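PDB 6Y04: carbonic anhydrase from Trichomonas vaginalis, which catalyses the reversible hydration of carbon dioxide to hydrogencarbonate and a proton, as a zinc enzyme of the beta class of carbonic anhydrases. Local coordinates for the interface of chains A and B. Sequence-based numbering; all coordinates share one arbitrary frame. Chains: chain A/B, Carbonic anhydrase.

All three contacts join chains A and B, two copies of one carbonic anhydrase, and each has a twin with the chains exchanged. Contact 1 and contact 2 are neighbours, their C-alpha centres about 8 Å apart. They share A:Ala49, A:Gly51 and B:Ala10. In both, the N-terminal helix 3-17 of chain B lies on chain A. Contact 3 is separate, its C-alpha centre about 18 Å from that of contact 1 and about 14 Å from that of contact 2. There the 3-10 helix 40-42 of chain B, next to B:Asp39, a predicted zinc-site residue, meets loops and the start of strand 57-61 of chain A. The two-fold pairing fits the dimer typical of beta-class enzymes.

Contact 1: the interface of chains A and B. Residues chain A 45, 48-49, 51, 172-173; chain B 10-11, 14.
B:Phe14 lies against A:Ala49, with A:Phe45 at the far rim of its ring. Its CG is anti to the backbone N (chi1 174°), which carries the ring away from helix 3-17 of chain B and onto chain A. At the root, B:Phe14 CB comes only loosely near the carbonyl oxygens of A:Ala49 and A:Asp48. B:Phe14 CG comes next, 3.7 Å from A:Ala49 CA, which sits over the centre of one ring face in a CH-pi contact. On one flank B:Phe14 CD1 is 3.6 Å from A:Asp48 O, and CE1 meets A:Asp48 CB. On the other flank CD2 and CE2 pass the methyl of A:Ala49, and CE2 also approaches A:Thr172 O. At the tip, B:Phe14 CZ is 3.8 Å from A:Phe45 CE1, which lies in the plane of the B:Phe14 ring. The two side chains cross at about a right angle.

One turn earlier, the side-chain amide nitrogen ND2 of B:Asn11 donates two hydrogen bonds. B:Asn11 ND2 is 2.9 Å from A:Ala49 O and 2.9 Å from A:Gly173 O. Both acceptors lie close to the amide plane, which should fix the rotation of the amide. B:Ala10 CB rests 3.6 Å from A:Gly51 CA. Helix 3-17 of chain B thus packs on the short helix 46-49 of chain A and on the A:Thr172-A:Gly173 loop.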
loop_
_atom_site.group_PDB
_atom_site.type_symbol
_atom_site.label_atom_id
_atom_site.label_comp_id
_atom_site.label_asym_id
_atom_site.label_seq_id
_atom_site.Cartn_x
_atom_site.Cartn_y
_atom_site.Cartn_z
ATOM N N PHE A 45 -2.553 13.486 -2.519
ATOM C CA PHE A 45 -2.095 14.117 -3.741
ATOM C C PHE A 45 -2.502 13.283 -4.948
ATOM O O PHE A 45 -3.238 13.756 -5.807
ATOM C CB PHE A 45 -0.582 14.335 -3.681
ATOM C CG PHE A 45 -0.041 15.200 -4.786
ATOM C CD1 PHE A 45 -0.355 16.552 -4.844
ATOM C CD2 PHE A 45 0.777 14.662 -5.766
ATOM C CE1 PHE A 45 0.147 17.355 -5.857
ATOM C CE2 PHE A 45 1.280 15.466 -6.779
ATOM C CZ PHE A 45 0.966 16.809 -6.824
ATOM N N ASP A 48 -6.284 12.915 -5.815
ATOM C CA ASP A 48 -6.868 14.132 -6.351
ATOM C C ASP A 48 -6.393 14.303 -7.793
ATOM O O ASP A 48 -7.145 14.771 -8.643
ATOM C CB ASP A 48 -6.519 15.367 -5.515
ATOM C CG ASP A 48 -7.075 15.380 -4.101
ATOM O OD1 ASP A 48 -7.957 14.555 -3.788
ATOM O OD2 ASP A 48 -6.612 16.224 -3.316
ATOM N N ALA A 49 -5.138 13.907 -8.045
ATOM C CA ALA A 49 -4.486 14.117 -9.326
ATOM C C ALA A 49 -5.166 13.286 -10.412
ATOM O O ALA A 49 -5.152 13.672 -11.579
ATOM C CB ALA A 49 -3.015 13.800 -9.216
ATOM N N GLY A 51 -8.428 12.293 -9.956
ATOM C CA GLY A 51 -9.856 12.527 -9.767
ATOM C C GLY A 51 -10.560 11.365 -9.064
ATOM O O GLY A 51 -11.734 11.074 -9.311
ATOM N N THR A 172 4.511 17.996 -9.836
ATOM C CA THR A 172 3.497 18.706 -10.603
ATOM C C THR A 172 2.164 17.972 -10.504
ATOM O O THR A 172 1.108 18.606 -10.507
ATOM C CB THR A 172 3.885 18.839 -12.085
ATOM O OG1 THR A 172 3.896 17.542 -12.679
ATOM C CG2 THR A 172 5.223 19.513 -12.306
ATOM N N GLY A 173 2.240 16.634 -10.443
ATOM C CA GLY A 173 1.068 15.778 -10.378
ATOM C C GLY A 173 0.556 15.399 -11.763
ATOM O O GLY A 173 -0.521 14.826 -11.885
ATOM N N ALA B 10 -9.697 14.253 -15.492
ATOM C CA ALA B 10 -9.603 14.813 -14.153
ATOM C C ALA B 10 -8.209 15.392 -13.913
ATOM O O ALA B 10 -8.060 16.401 -13.223
ATOM C CB ALA B 10 -9.948 13.762 -13.134
ATOM N N ASN B 11 -7.193 14.745 -14.501
ATOM C CA ASN B 11 -5.815 15.173 -14.322
ATOM C C ASN B 11 -5.605 16.530 -14.980
ATOM O O ASN B 11 -4.932 17.388 -14.421
ATOM C CB ASN B 11 -4.803 14.164 -14.866
ATOM C CG ASN B 11 -3.371 14.564 -14.569
ATOM O OD1 ASN B 11 -2.585 14.796 -15.490
ATOM N ND2 ASN B 11 -3.022 14.647 -13.291
ATOM N N PHE B 14 -6.996 19.008 -12.864
ATOM C CA PHE B 14 -6.208 19.105 -11.647
ATOM C C PHE B 14 -5.013 20.029 -11.863
ATOM O O PHE B 14 -4.716 20.855 -11.001
ATOM C CB PHE B 14 -5.728 17.726 -11.190
ATOM C CG PHE B 14 -4.788 17.773 -10.011
ATOM C CD1 PHE B 14 -5.285 17.855 -8.715
ATOM C CD2 PHE B 14 -3.415 17.755 -10.193
ATOM C CE1 PHE B 14 -4.429 17.910 -7.625
ATOM C CE2 PHE B 14 -2.561 17.810 -9.104
ATOM C CZ PHE B 14 -3.068 17.896 -7.821
#

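Contact 2: the interface of chains A and B. Residues chain A 30, 49-51, 92, 166; chain B 6-7, 10.
B:Ile7 packs between A:Ile50 and A:Phe92, and it buries more surface than any other residue here. Its two branches have different partners. CG1 is anti to the carbonyl carbon (chi1 -82°) and carries the terminal methyl CD1 out to A:Phe92. There CD1 sits over one face of the ring, offset toward the rim, in a CH-pi contact. B:Ile7 CD1 lies 3.6 Å from A:Phe92 CE2. The two side chains meet tip to tip.

The other branch, CG2, lies against A:Ile50. B:Ile7 CG2 is 3.8 Å from A:Ile50 CB. These two isoleucines run side by side and point the same way. The A:Ile50 backbone takes part too, since the carbonyl oxygen A:Ile50 O lies 3.3 Å from B:Ile7 CG1. A:Leu166 CD1, on strand 163-168, comes more loosely near B:Ile7 CG2.

A:Arg30 buries less surface than A:Ile50. Its chain bends at chi3 (63°), and NH2 of the guanidinium comes beside B:Leu6 and B:Ile7. No hydrogen bond or salt bridge crosses this patch, so its contacts are chiefly apolar packing. Within chain A, the guanidinium NH1 of A:Arg30 gives a weak hydrogen bond to A:Gly51 O, at 3.1 Å.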
loop_
_atom_site.group_PDB
_atom_site.type_symbol
_atom_site.label_atom_id
_atom_site.label_comp_id
_atom_site.label_asym_id
_atom_site.label_seq_id
_atom_site.Cartn_x
_atom_site.Cartn_y
_atom_site.Cartn_z
ATOM N N ARG A 30 -16.427 2.804 -8.130
ATOM C CA ARG A 30 -16.069 2.911 -9.537
ATOM C C ARG A 30 -15.410 1.619 -10.018
ATOM O O ARG A 30 -14.998 1.527 -11.175
ATOM C CB ARG A 30 -15.182 4.131 -9.786
ATOM C CG ARG A 30 -15.950 5.443 -9.832
ATOM C CD ARG A 30 -14.994 6.610 -9.868
ATOM N NE ARG A 30 -14.143 6.636 -11.051
ATOM C CZ ARG A 30 -13.152 7.502 -11.237
ATOM N NH1 ARG A 30 -12.888 8.431 -10.331
ATOM N NH2 ARG A 30 -12.432 7.446 -12.341
ATOM N N ALA A 49 -5.138 13.907 -8.045
ATOM C CA ALA A 49 -4.486 14.117 -9.326
ATOM C C ALA A 49 -5.166 13.286 -10.412
ATOM O O ALA A 49 -5.152 13.672 -11.579
ATOM C CB ALA A 49 -3.015 13.800 -9.216
ATOM N N ILE A 50 -5.763 12.157 -10.015
ATOM C CA ILE A 50 -6.435 11.289 -10.972
ATOM C C ILE A 50 -7.956 11.376 -10.808
ATOM O O ILE A 50 -8.688 10.631 -11.457
ATOM C CB ILE A 50 -5.894 9.843 -10.891
ATOM C CG1 ILE A 50 -6.092 9.224 -9.504
ATOM C CG2 ILE A 50 -4.435 9.799 -11.333
ATOM C CD1 ILE A 50 -5.976 7.711 -9.475
ATOM N N GLY A 51 -8.428 12.293 -9.956
ATOM C CA GLY A 51 -9.856 12.527 -9.767
ATOM C C GLY A 51 -10.560 11.365 -9.064
ATOM O O GLY A 51 -11.734 11.074 -9.311
ATOM N N PHE A 92 -5.355 -0.069 -12.240
ATOM C CA PHE A 92 -4.396 0.928 -12.685
ATOM C C PHE A 92 -3.123 0.812 -11.854
ATOM O O PHE A 92 -3.161 0.955 -10.630
ATOM C CB PHE A 92 -4.979 2.330 -12.513
ATOM C CG PHE A 92 -6.202 2.597 -13.348
ATOM C CD1 PHE A 92 -7.442 2.099 -12.969
ATOM C CD2 PHE A 92 -6.113 3.338 -14.519
ATOM C CE1 PHE A 92 -8.572 2.333 -13.742
ATOM C CE2 PHE A 92 -7.242 3.572 -15.291
ATOM C CZ PHE A 92 -8.467 3.074 -14.901
ATOM N N LEU A 166 0.180 3.841 -15.596
ATOM C CA LEU A 166 0.244 5.291 -15.545
ATOM C C LEU A 166 1.557 5.718 -14.900
ATOM O O LEU A 166 2.151 4.981 -14.113
ATOM C CB LEU A 166 -0.940 5.829 -14.738
ATOM C CG LEU A 166 -2.328 5.410 -15.222
ATOM C CD1 LEU A 166 -3.407 6.001 -14.331
ATOM C CD2 LEU A 166 -2.562 5.813 -16.670
ATOM N N LEU B 6 -11.608 9.291 -17.946
ATOM C CA LEU B 6 -12.072 10.102 -16.831
ATOM C C LEU B 6 -10.887 10.553 -15.982
ATOM O O LEU B 6 -10.856 11.694 -15.526
ATOM C CB LEU B 6 -13.082 9.302 -16.001
ATOM C CG LEU B 6 -14.490 9.188 -16.601
ATOM C CD1 LEU B 6 -15.386 8.315 -15.736
ATOM C CD2 LEU B 6 -15.136 10.556 -16.852
ATOM N N ILE B 7 -9.912 9.652 -15.787
ATOM C CA ILE B 7 -8.689 9.954 -15.056
ATOM C C ILE B 7 -7.870 10.996 -15.823
ATOM O O ILE B 7 -7.433 11.979 -15.228
ATOM C CB ILE B 7 -7.901 8.666 -14.717
ATOM C CG1 ILE B 7 -8.465 7.979 -13.469
ATOM C CG2 ILE B 7 -6.411 8.944 -14.566
ATOM C CD1 ILE B 7 -8.225 6.481 -13.408
ATOM N N ALA B 10 -9.697 14.253 -15.492
ATOM C CA ALA B 10 -9.603 14.813 -14.153
ATOM C C ALA B 10 -8.209 15.392 -13.913
ATOM O O ALA B 10 -8.060 16.401 -13.223
ATOM C CB ALA B 10 -9.948 13.762 -13.134
#

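Contact 3: the interface of chains A and B. Residues chain A 25-28, 54-58; chain B 39-40, 43.
B:Thr40 inserts between the A:Asn25-A:Pro28 and A:Arg54-A:Ala57 segments of chain A. It directly follows B:Asp39, within the C-X-D-X-R motif typical of beta-class carbonic anhydrases. B:Cys37, at the start of that motif, is a zinc ligand.

B:Thr40 bonds directly to chain A through side chain and backbone. The hydroxyl B:Thr40 OG1 donates to O of A:Ala57, the first residue of strand 57-61, at 2.9 Å. OG1 is anti to the backbone N (chi1 -166°) and reaches the acceptor from above its carbonyl plane, not on a lone pair. A:Glu56 N, 3.2 Å from B:Thr40 OG1, can donate a longer hydrogen bond to the same hydroxyl. The backbone oxygen B:Thr40 O accepts from A:Gly55 N at 3.0 Å. Bonds through both backbone and side chain should hold the residue firmly against chain A.

A water extends the polar contact. Water 1 is 2.8 Å from B:Thr40 N and 2.7 Å from A:Lys26 O. It bridges the start of the 3-10 helix 40-42 to the A:Lys26 loop. Within that loop, the side-chain oxygen A:Asn25 OD1 accepts a hydrogen bond from A:Ala27 N at 2.8 Å, which probably steadies the turn.

The remaining contacts are by packing. The methyl CG2 of B:Thr40 turns toward the A:Asn25 and A:Lys26 carbonyls and lies 3.9 Å from A:Gly55 CA. On another side, B:Thr40 CB is 4.1 Å from A:Pro28 CA. B:Val43 CG2 approaches A:Ala57 O.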
loop_
_atom_site.group_PDB
_atom_site.type_symbol
_atom_site.label_atom_id
_atom_site.label_comp_id
_atom_site.label_asym_id
_atom_site.label_seq_id
_atom_site.Cartn_x
_atom_site.Cartn_y
_atom_site.Cartn_z
ATOM N N ASN A 25 -20.243 2.807 1.208
ATOM C CA ASN A 25 -20.162 1.399 0.859
ATOM C C ASN A 25 -18.722 0.935 1.039
ATOM O O ASN A 25 -17.795 1.689 0.759
ATOM C CB ASN A 25 -20.594 1.146 -0.580
ATOM C CG ASN A 25 -20.972 -0.295 -0.851
ATOM O OD1 ASN A 25 -20.196 -1.220 -0.604
ATOM N ND2 ASN A 25 -22.168 -0.490 -1.380
ATOM N N LYS A 26 -18.564 -0.317 1.487
ATOM C CA LYS A 26 -17.257 -0.905 1.724
ATOM C C LYS A 26 -16.584 -1.277 0.402
ATOM O O LYS A 26 -15.365 -1.435 0.366
ATOM C CB LYS A 26 -17.364 -2.094 2.682
ATOM C CG LYS A 26 -18.148 -3.290 2.160
ATOM C CD LYS A 26 -18.650 -4.242 3.234
ATOM C CE LYS A 26 -19.928 -4.961 2.832
ATOM N NZ LYS A 26 -19.673 -6.096 1.910
ATOM N N ALA A 27 -17.382 -1.420 -0.667
ATOM C CA ALA A 27 -16.877 -1.747 -1.996
ATOM C C ALA A 27 -16.607 -0.465 -2.788
ATOM O O ALA A 27 -17.371 0.493 -2.696
ATOM C CB ALA A 27 -17.840 -2.659 -2.724
ATOM N N PRO A 28 -15.508 -0.399 -3.576
ATOM C CA PRO A 28 -15.222 0.765 -4.418
ATOM C C PRO A 28 -16.272 0.988 -5.505
ATOM O O PRO A 28 -16.518 0.107 -6.334
ATOM C CB PRO A 28 -13.854 0.456 -5.043
ATOM C CG PRO A 28 -13.702 -1.049 -4.921
ATOM C CD PRO A 28 -14.468 -1.436 -3.675
ATOM N N ARG A 54 -12.854 9.483 -2.171
ATOM C CA ARG A 54 -13.105 8.510 -1.119
ATOM C C ARG A 54 -14.256 7.596 -1.546
ATOM O O ARG A 54 -15.255 8.075 -2.080
ATOM C CB ARG A 54 -13.452 9.249 0.180
ATOM C CG ARG A 54 -13.551 8.340 1.394
ATOM C CD ARG A 54 -14.138 8.997 2.624
ATOM N NE ARG A 54 -14.245 7.975 3.657
ATOM C CZ ARG A 54 -15.073 8.017 4.698
ATOM N NH1 ARG A 54 -15.883 9.050 4.864
ATOM N NH2 ARG A 54 -15.081 7.022 5.568
ATOM N N GLY A 55 -14.097 6.283 -1.334
ATOM C CA GLY A 55 -15.184 5.342 -1.553
ATOM C C GLY A 55 -15.306 4.852 -2.998
ATOM O O GLY A 55 -16.166 4.031 -3.295
ATOM N N GLU A 56 -14.404 5.307 -3.876
ATOM C CA GLU A 56 -14.503 5.030 -5.306
ATOM C C GLU A 56 -13.554 3.912 -5.741
ATOM O O GLU A 56 -13.858 3.187 -6.679
ATOM C CB GLU A 56 -14.223 6.289 -6.128
ATOM C CG GLU A 56 -15.257 7.384 -5.967
ATOM C CD GLU A 56 -15.092 8.512 -6.971
ATOM O OE1 GLU A 56 -13.940 8.773 -7.421
ATOM O OE2 GLU A 56 -16.116 9.122 -7.322
ATOM N N ALA A 57 -12.398 3.785 -5.081
ATOM C CA ALA A 57 -11.368 2.838 -5.484
ATOM C C ALA A 57 -10.714 2.214 -4.255
ATOM O O ALA A 57 -10.727 2.795 -3.179
ATOM C CB ALA A 57 -10.327 3.536 -6.324
ATOM N N THR A 58 -10.121 1.030 -4.430
ATOM C CA THR A 58 -9.116 0.560 -3.490
ATOM C C THR A 58 -7.768 1.121 -3.933
ATOM O O THR A 58 -7.511 1.253 -5.133
ATOM C CB THR A 58 -9.094 -0.973 -3.387
ATOM O OG1 THR A 58 -8.949 -1.504 -4.704
ATOM C CG2 THR A 58 -10.337 -1.541 -2.738
ATOM N N ASP B 39 -8.685 -0.337 2.023
ATOM C CA ASP B 39 -10.129 -0.136 2.076
ATOM C C ASP B 39 -10.516 1.195 1.425
ATOM O O ASP B 39 -9.916 2.234 1.697
ATOM C CB ASP B 39 -10.661 -0.268 3.509
ATOM C CG ASP B 39 -12.176 -0.388 3.612
ATOM O OD1 ASP B 39 -12.871 0.604 3.319
ATOM O OD2 ASP B 39 -12.662 -1.480 3.995
ATOM N N THR B 40 -11.547 1.146 0.575
ATOM C CA THR B 40 -12.008 2.294 -0.186
ATOM C C THR B 40 -12.359 3.477 0.723
ATOM O O THR B 40 -12.246 4.627 0.301
ATOM C CB THR B 40 -13.188 1.906 -1.087
ATOM O OG1 THR B 40 -13.368 2.965 -2.022
ATOM C CG2 THR B 40 -14.484 1.702 -0.333
ATOM N N VAL B 43 -9.454 6.030 1.867
ATOM C CA VAL B 43 -8.865 6.877 0.836
ATOM C C VAL B 43 -9.350 8.317 1.018
ATOM O O VAL B 43 -10.554 8.570 1.025
ATOM C CB VAL B 43 -9.200 6.353 -0.573
ATOM C CG1 VAL B 43 -8.683 7.266 -1.674
ATOM C CG2 VAL B 43 -8.701 4.934 -0.781
HETATM O O HOH W 1 -12.689 -1.265 -0.220
#